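PDB 6ACS: ditrans,polycis-undecaprenyl-diphosphate synthase ((2E,6E)-farnesyl-diphosphate specific) from Acinetobacter baumannii, which probably condenses farnesyl diphosphate with eight isopentenyl diphosphates, using magnesium, to make undecaprenyl diphosphate, precursor of the lipid carrier for bacterial cell-wall synthesis. Local coordinates for residues Val135-Met140 / Ser194-Trp199. Residues are numbered along the deposited sequence; the frame is centred on the assembly and turned at random. Where two conformers were deposited one is given.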
loop_
_atom_site.group_PDB
_atom_site.type_symbol
_atom_site.label_atom_id
_atom_site.label_comp_id
_atom_site.label_asym_id
_atom_site.label_seq_id
_atom_site.Cartn_x
_atom_site.Cartn_y
_atom_site.Cartn_z
ATOM N N VAL B 135 -0.017 -7.769 -16.158
ATOM C CA VAL B 135 -0.885 -7.603 -17.318
ATOM C C VAL B 135 -2.322 -7.740 -16.841
ATOM O O VAL B 135 -2.665 -8.737 -16.194
ATOM C CB VAL B 135 -0.586 -8.653 -18.407
ATOM C CG1 VAL B 135 -1.508 -8.462 -19.616
ATOM C CG2 VAL B 135 0.900 -8.629 -18.807
ATOM N N SER B 136 -3.161 -6.752 -17.166
ATOM C CA SER B 136 -4.540 -6.721 -16.667
ATOM C C SER B 136 -4.556 -6.929 -15.160
ATOM O O SER B 136 -5.350 -7.713 -14.622
ATOM C CB SER B 136 -5.425 -7.761 -17.362
ATOM O OG SER B 136 -5.593 -7.438 -18.730
ATOM N N TYR B 137 -3.648 -6.229 -14.485
ATOM C CA TYR B 137 -3.408 -6.377 -13.060
ATOM C C TYR B 137 -3.891 -5.142 -12.307
ATOM O O TYR B 137 -3.752 -4.016 -12.790
ATOM C CB TYR B 137 -1.905 -6.587 -12.788
ATOM C CG TYR B 137 -1.631 -6.656 -11.315
ATOM C CD1 TYR B 137 -1.707 -7.865 -10.646
ATOM C CD2 TYR B 137 -1.325 -5.507 -10.587
ATOM C CE1 TYR B 137 -1.503 -7.942 -9.277
ATOM C CE2 TYR B 137 -1.121 -5.563 -9.217
ATOM C CZ TYR B 137 -1.221 -6.781 -8.565
ATOM O OH TYR B 137 -1.017 -6.837 -7.213
ATOM N N GLY B 138 -4.414 -5.355 -11.106
ATOM C CA GLY B 138 -4.574 -4.281 -10.135
ATOM C C GLY B 138 -4.399 -4.849 -8.743
ATOM O O GLY B 138 -4.699 -6.018 -8.500
ATOM N N GLY B 139 -3.913 -4.018 -7.816
ATOM C CA GLY B 139 -3.685 -4.517 -6.465
ATOM C C GLY B 139 -4.971 -4.910 -5.761
ATOM O O GLY B 139 -5.021 -5.888 -5.005
ATOM N N MET B 140 -6.026 -4.135 -5.974
ATOM C CA MET B 140 -7.313 -4.510 -5.415
ATOM C C MET B 140 -7.822 -5.802 -6.029
ATOM O O MET B 140 -8.358 -6.654 -5.310
ATOM C CB MET B 140 -8.326 -3.387 -5.621
ATOM C CG MET B 140 -8.038 -2.183 -4.725
ATOM S SD MET B 140 -9.293 -0.870 -4.917
ATOM C CE MET B 140 -8.832 -0.140 -6.473
ATOM N N SER B 194 -1.353 4.151 -7.351
ATOM C CA SER B 194 -2.340 3.875 -8.396
ATOM C C SER B 194 -2.668 2.384 -8.507
ATOM O O SER B 194 -2.665 1.804 -9.594
ATOM C CB SER B 194 -1.869 4.415 -9.743
ATOM O OG SER B 194 -1.722 5.824 -9.693
ATOM N N ASN B 195 -2.978 1.772 -7.369
ATOM C CA ASN B 195 -3.565 0.432 -7.379
ATOM C C ASN B 195 -2.614 -0.591 -8.005
ATOM O O ASN B 195 -3.029 -1.506 -8.723
ATOM C CB ASN B 195 -4.905 0.437 -8.113
ATOM C CG ASN B 195 -5.675 -0.853 -7.917
ATOM O OD1 ASN B 195 -5.586 -1.485 -6.865
ATOM N ND2 ASN B 195 -6.402 -1.266 -8.943
ATOM N N PHE B 196 -1.329 -0.466 -7.698
ATOM C CA PHE B 196 -0.397 -1.480 -8.169
ATOM C C PHE B 196 -0.281 -2.455 -6.997
ATOM O O PHE B 196 -1.316 -2.856 -6.456
ATOM C CB PHE B 196 0.898 -0.795 -8.669
ATOM C CG PHE B 196 1.956 -1.728 -9.246
ATOM C CD1 PHE B 196 1.622 -2.816 -10.028
ATOM C CD2 PHE B 196 3.296 -1.399 -9.117
ATOM C CE1 PHE B 196 2.612 -3.645 -10.558
ATOM C CE2 PHE B 196 4.302 -2.204 -9.677
ATOM C CZ PHE B 196 3.961 -3.324 -10.391
ATOM N N LEU B 197 0.919 -2.802 -6.556
ATOM C CA LEU B 197 1.189 -3.861 -5.562
ATOM C C LEU B 197 0.921 -3.476 -4.099
ATOM O O LEU B 197 1.833 -3.401 -3.269
ATOM C CB LEU B 197 2.637 -4.270 -5.700
ATOM C CG LEU B 197 3.066 -4.827 -7.043
ATOM C CD1 LEU B 197 4.598 -4.975 -7.043
ATOM C CD2 LEU B 197 2.389 -6.169 -7.243
ATOM N N LEU B 198 -0.357 -3.331 -3.759
ATOM C CA LEU B 198 -0.723 -2.786 -2.446
ATOM C C LEU B 198 -0.273 -3.692 -1.298
ATOM O O LEU B 198 0.370 -3.237 -0.339
ATOM C CB LEU B 198 -2.239 -2.591 -2.385
ATOM C CG LEU B 198 -2.809 -1.736 -3.511
ATOM C CD1 LEU B 198 -4.343 -1.733 -3.418
ATOM C CD2 LEU B 198 -2.247 -0.302 -3.497
ATOM N N TRP B 199 -0.615 -4.977 -1.368
ATOM C CA TRP B 199 -0.196 -5.903 -0.319
ATOM C C TRP B 199 1.322 -6.036 -0.286
ATOM O O TRP B 199 1.945 -5.968 0.783
ATOM C CB TRP B 199 -0.869 -7.262 -0.548
ATOM C CG TRP B 199 -0.537 -8.330 0.466
ATOM C CD1 TRP B 199 0.563 -9.160 0.467
ATOM C CD2 TRP B 199 -1.317 -8.701 1.606
ATOM N NE1 TRP B 199 0.515 -10.012 1.555
ATOM C CE2 TRP B 199 -0.639 -9.755 2.259
ATOM C CE3 TRP B 199 -2.536 -8.249 2.136
ATOM C CZ2 TRP B 199 -1.134 -10.353 3.412
ATOM C CZ3 TRP B 199 -3.016 -8.858 3.276
ATOM C CH2 TRP B 199 -2.322 -9.880 3.903
HETATM O O HOH W 1 -5.136 -1.172 -12.084
HETATM O O HOH W 2 -1.946 -6.120 -3.867
#
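Asn-195 grips the first turn of helix 139-155 with two hydrogen bonds, one from its backbone and one from its side chain. Gly-139 N donates to Asn-195 O at 2.8 Å, nearly straight (166°) but from above the carbonyl plane. The carboxamide, swung anti to the backbone N (chi1 -169°), brings OD1 to Met-140 N at 2.8 Å, where the donor lies in the amide plane on a lone pair. Two N-H groups at the helix start, beside the N-cap residue Gly-138, thus find acceptors in the 194-199 loop. Two waters extend the polar contact: one donates to Tyr-137 O and weakly accepts from Asn-195 ND2, the other joins Gly-139 O to Trp-199 N.

Apolar contacts flank this grip. The Tyr-137 and Phe-196 side chains cross at about a right angle, with Tyr-137 CE2 4.0 Å from Phe-196 CD1. Farther along the tyrosine, Leu-197 CD2 lies 3.9 Å from CZ, while the hydroxyl is hydrogen-bonded to Asp-142 one turn into the helix. Beyond the amide, Met-140 bends at chi3 (-76°), so that its CE returns to 3.5 Å from Asn-195 CG; its CG meets Leu-198 CD1 at 3.9 Å. Tyr-203 of the second subunit packs on both Met-140 and Asn-195.

Phe-196 stacks on Phe-60 and touches strand 12-17, while Ser-194, a predicted substrate-binding residue, bonds through OG to Arg-186. The loop between strands 183-186 and 205-208 thereby joins a helix N-terminus at the dimer interface to the probable substrate site of this cis-prenyltransferase fold.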